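Probable hydrolase (Pseudomonas aeruginosa, PDB 3OM8) is a probable alpha/beta-fold hydrolase, perhaps acting as a 3-oxoadipate enol-lactonase that opens the lactone ring of its substrate by hydrolysis. Local coordinates at residues I36-H41 / R177-A182. Numbering follows the deposited sequence.
Sequences IGTTLH and RAMLMA. With EDO (1,2-ethanediol), chain F.
Met179, a selenomethionine, and Leu180 pack against loop residues Gly37 to Thr39, with Met179 reaching on to His41, where helix 171-181 meets the loop after strand 29-33 of the alpha/beta-hydrolase sheet. The helix belongs to the helical insertion that follows strand 118-124, the cap of this fold, and the loop belongs to the core domain, so the contact joins cap to core.

Met179 carries the largest share of the contact. Its CG lies anti to the carbonyl carbon (chi1 -66°), and beyond it the chain runs extended over the loop. Met179 CB starts 3.8 Å from Gly37 O. Farther out, Met179 SE comes within 3.7 Å of Thr39 N and also touches Thr38 CB. Met179 CE ends between Thr39 OG1, 3.6 Å away, and the backbone and CB of His41. Met179 crosses Thr39 at a slant. The hydroxyl it meets closes an ST turn, Thr39 OG1 accepting from His41 N at 3.3 Å, while the imidazole of His41 is tied through ND1 to Asp44.

Leu180 follows, its CB directed past the loop but its branched end bending closer. Leu180 CD2 packs 3.8 Å from Gly37 CA, which has no side chain and a positive phi (76°). Leu180 also touches Phe156 of helix 150-160.

The same loop borders the probable active site. Ile36 N donates to O2 of a bound 1,2-ethanediol, probably from crystallisation, which is also hydrogen-bonded to Ser101, the likely nucleophile of a GxSxG elbow, and to Leu102 N. Back at the interface, the carbonyl of Gly37 sits against aliphatic carbon, its O atom 3.5 Å from Leu180 CD2.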
loop_
_atom_site.group_PDB
_atom_site.type_symbol
_atom_site.label_atom_id
_atom_site.label_comp_id
_atom_site.label_asym_id
_atom_site.label_seq_id
_atom_site.Cartn_x
_atom_site.Cartn_y
_atom_site.Cartn_z
ATOM N N ILE B 36 -1.184 -22.761 5.490
ATOM C CA ILE B 36 -1.795 -24.087 5.429
ATOM C C ILE B 36 -1.099 -24.841 4.299
ATOM O O ILE B 36 -0.682 -24.235 3.309
ATOM C CB ILE B 36 -3.294 -23.970 5.112
ATOM C CG1 ILE B 36 -4.020 -25.283 5.327
ATOM C CG2 ILE B 36 -3.490 -23.497 3.664
ATOM C CD1 ILE B 36 -5.455 -25.210 4.871
ATOM N N GLY B 37 -0.950 -26.152 4.441
ATOM C CA GLY B 37 -0.389 -26.952 3.365
ATOM C C GLY B 37 1.116 -26.855 3.185
ATOM O O GLY B 37 1.651 -27.385 2.214
ATOM N N THR B 38 1.812 -26.184 4.102
ATOM C CA THR B 38 3.260 -26.082 3.977
ATOM C C THR B 38 3.959 -26.551 5.238
ATOM O O THR B 38 3.310 -26.921 6.218
ATOM C CB THR B 38 3.747 -24.631 3.661
ATOM O OG1 THR B 38 3.552 -23.796 4.809
ATOM C CG2 THR B 38 3.019 -24.046 2.446
ATOM N N THR B 39 5.289 -26.531 5.195
ATOM C CA THR B 39 6.114 -26.821 6.361
ATOM C C THR B 39 7.028 -25.634 6.676
ATOM O O THR B 39 7.079 -24.658 5.928
ATOM C CB THR B 39 6.991 -28.040 6.123
ATOM O OG1 THR B 39 7.982 -27.725 5.139
ATOM C CG2 THR B 39 6.140 -29.233 5.629
ATOM N N LEU B 40 7.759 -25.726 7.780
ATOM C CA LEU B 40 8.653 -24.652 8.193
ATOM C C LEU B 40 9.754 -24.398 7.160
ATOM O O LEU B 40 10.457 -23.396 7.229
ATOM C CB LEU B 40 9.250 -24.943 9.573
ATOM C CG LEU B 40 10.026 -26.257 9.716
ATOM C CD1 LEU B 40 11.419 -26.116 9.131
ATOM C CD2 LEU B 40 10.103 -26.715 11.164
ATOM N N HIS B 41 9.909 -25.297 6.195
ATOM C CA HIS B 41 10.925 -25.075 5.173
ATOM C C HIS B 41 10.519 -24.028 4.126
ATOM O O HIS B 41 11.303 -23.687 3.237
ATOM C CB HIS B 41 11.334 -26.389 4.507
ATOM C CG HIS B 41 12.209 -27.245 5.365
ATOM N ND1 HIS B 41 13.527 -26.936 5.620
ATOM C CD2 HIS B 41 11.956 -28.395 6.033
ATOM C CE1 HIS B 41 14.049 -27.858 6.408
ATOM N NE2 HIS B 41 13.118 -28.755 6.673
ATOM N N ARG B 177 4.910 -28.242 -4.184
ATOM C CA ARG B 177 4.071 -29.364 -4.572
ATOM C C ARG B 177 4.324 -30.531 -3.616
ATOM O O ARG B 177 3.384 -31.152 -3.121
ATOM C CB ARG B 177 4.330 -29.787 -6.017
ATOM C CG ARG B 177 3.384 -30.885 -6.487
ATOM C CD ARG B 177 3.726 -31.373 -7.877
ATOM N NE ARG B 177 3.777 -30.263 -8.819
ATOM C CZ ARG B 177 2.714 -29.762 -9.437
ATOM N NH1 ARG B 177 1.507 -30.282 -9.211
ATOM N NH2 ARG B 177 2.862 -28.740 -10.280
ATOM N N ALA B 178 5.592 -30.806 -3.326
ATOM C CA ALA B 178 5.921 -31.916 -2.440
ATOM C C ALA B 178 5.383 -31.708 -1.031
ATOM O O ALA B 178 4.952 -32.658 -0.398
ATOM C CB ALA B 178 7.408 -32.184 -2.418
HETATM N N MSE B 179 5.381 -30.471 -0.545
HETATM C CA MSE B 179 4.863 -30.204 0.796
HETATM C C MSE B 179 3.387 -30.538 0.867
HETATM O O MSE B 179 2.911 -31.106 1.851
HETATM C CB MSE B 179 5.042 -28.734 1.174
HETATM C CG MSE B 179 6.481 -28.285 1.336
HETATM SE SE MSE B 179 6.615 -26.360 1.741
HETATM C CE MSE B 179 8.550 -26.282 1.940
ATOM N N LEU B 180 2.666 -30.149 -0.176
ATOM C CA LEU B 180 1.243 -30.406 -0.268
ATOM C C LEU B 180 0.973 -31.907 -0.344
ATOM O O LEU B 180 0.176 -32.434 0.431
ATOM C CB LEU B 180 0.660 -29.675 -1.480
ATOM C CG LEU B 180 0.522 -28.168 -1.237
ATOM C CD1 LEU B 180 0.455 -27.356 -2.538
ATOM C CD2 LEU B 180 -0.688 -27.894 -0.339
HETATM N N MSE B 181 1.662 -32.582 -1.262
HETATM C CA MSE B 181 1.521 -34.021 -1.469
HETATM C C MSE B 181 1.808 -34.849 -0.209
HETATM O O MSE B 181 1.378 -35.991 -0.104
HETATM C CB MSE B 181 2.433 -34.494 -2.610
HETATM C CG MSE B 181 2.042 -34.026 -4.012
HETATM SE SE MSE B 181 0.279 -34.620 -4.608
HETATM C CE MSE B 181 0.548 -36.548 -4.521
ATOM N N ALA B 182 2.540 -34.275 0.738
ATOM C CA ALA B 182 2.881 -34.982 1.963
ATOM C C ALA B 182 2.035 -34.498 3.124
ATOM O O ALA B 182 2.304 -34.839 4.279
ATOM C CB ALA B 182 4.344 -34.797 2.283
HETATM C C1 EDO F . -5.794 -19.692 5.087
HETATM O O1 EDO F . -6.470 -19.432 3.843
HETATM C C2 EDO F . -4.805 -20.849 4.918
HETATM O O2 EDO F . -3.411 -20.465 4.865
#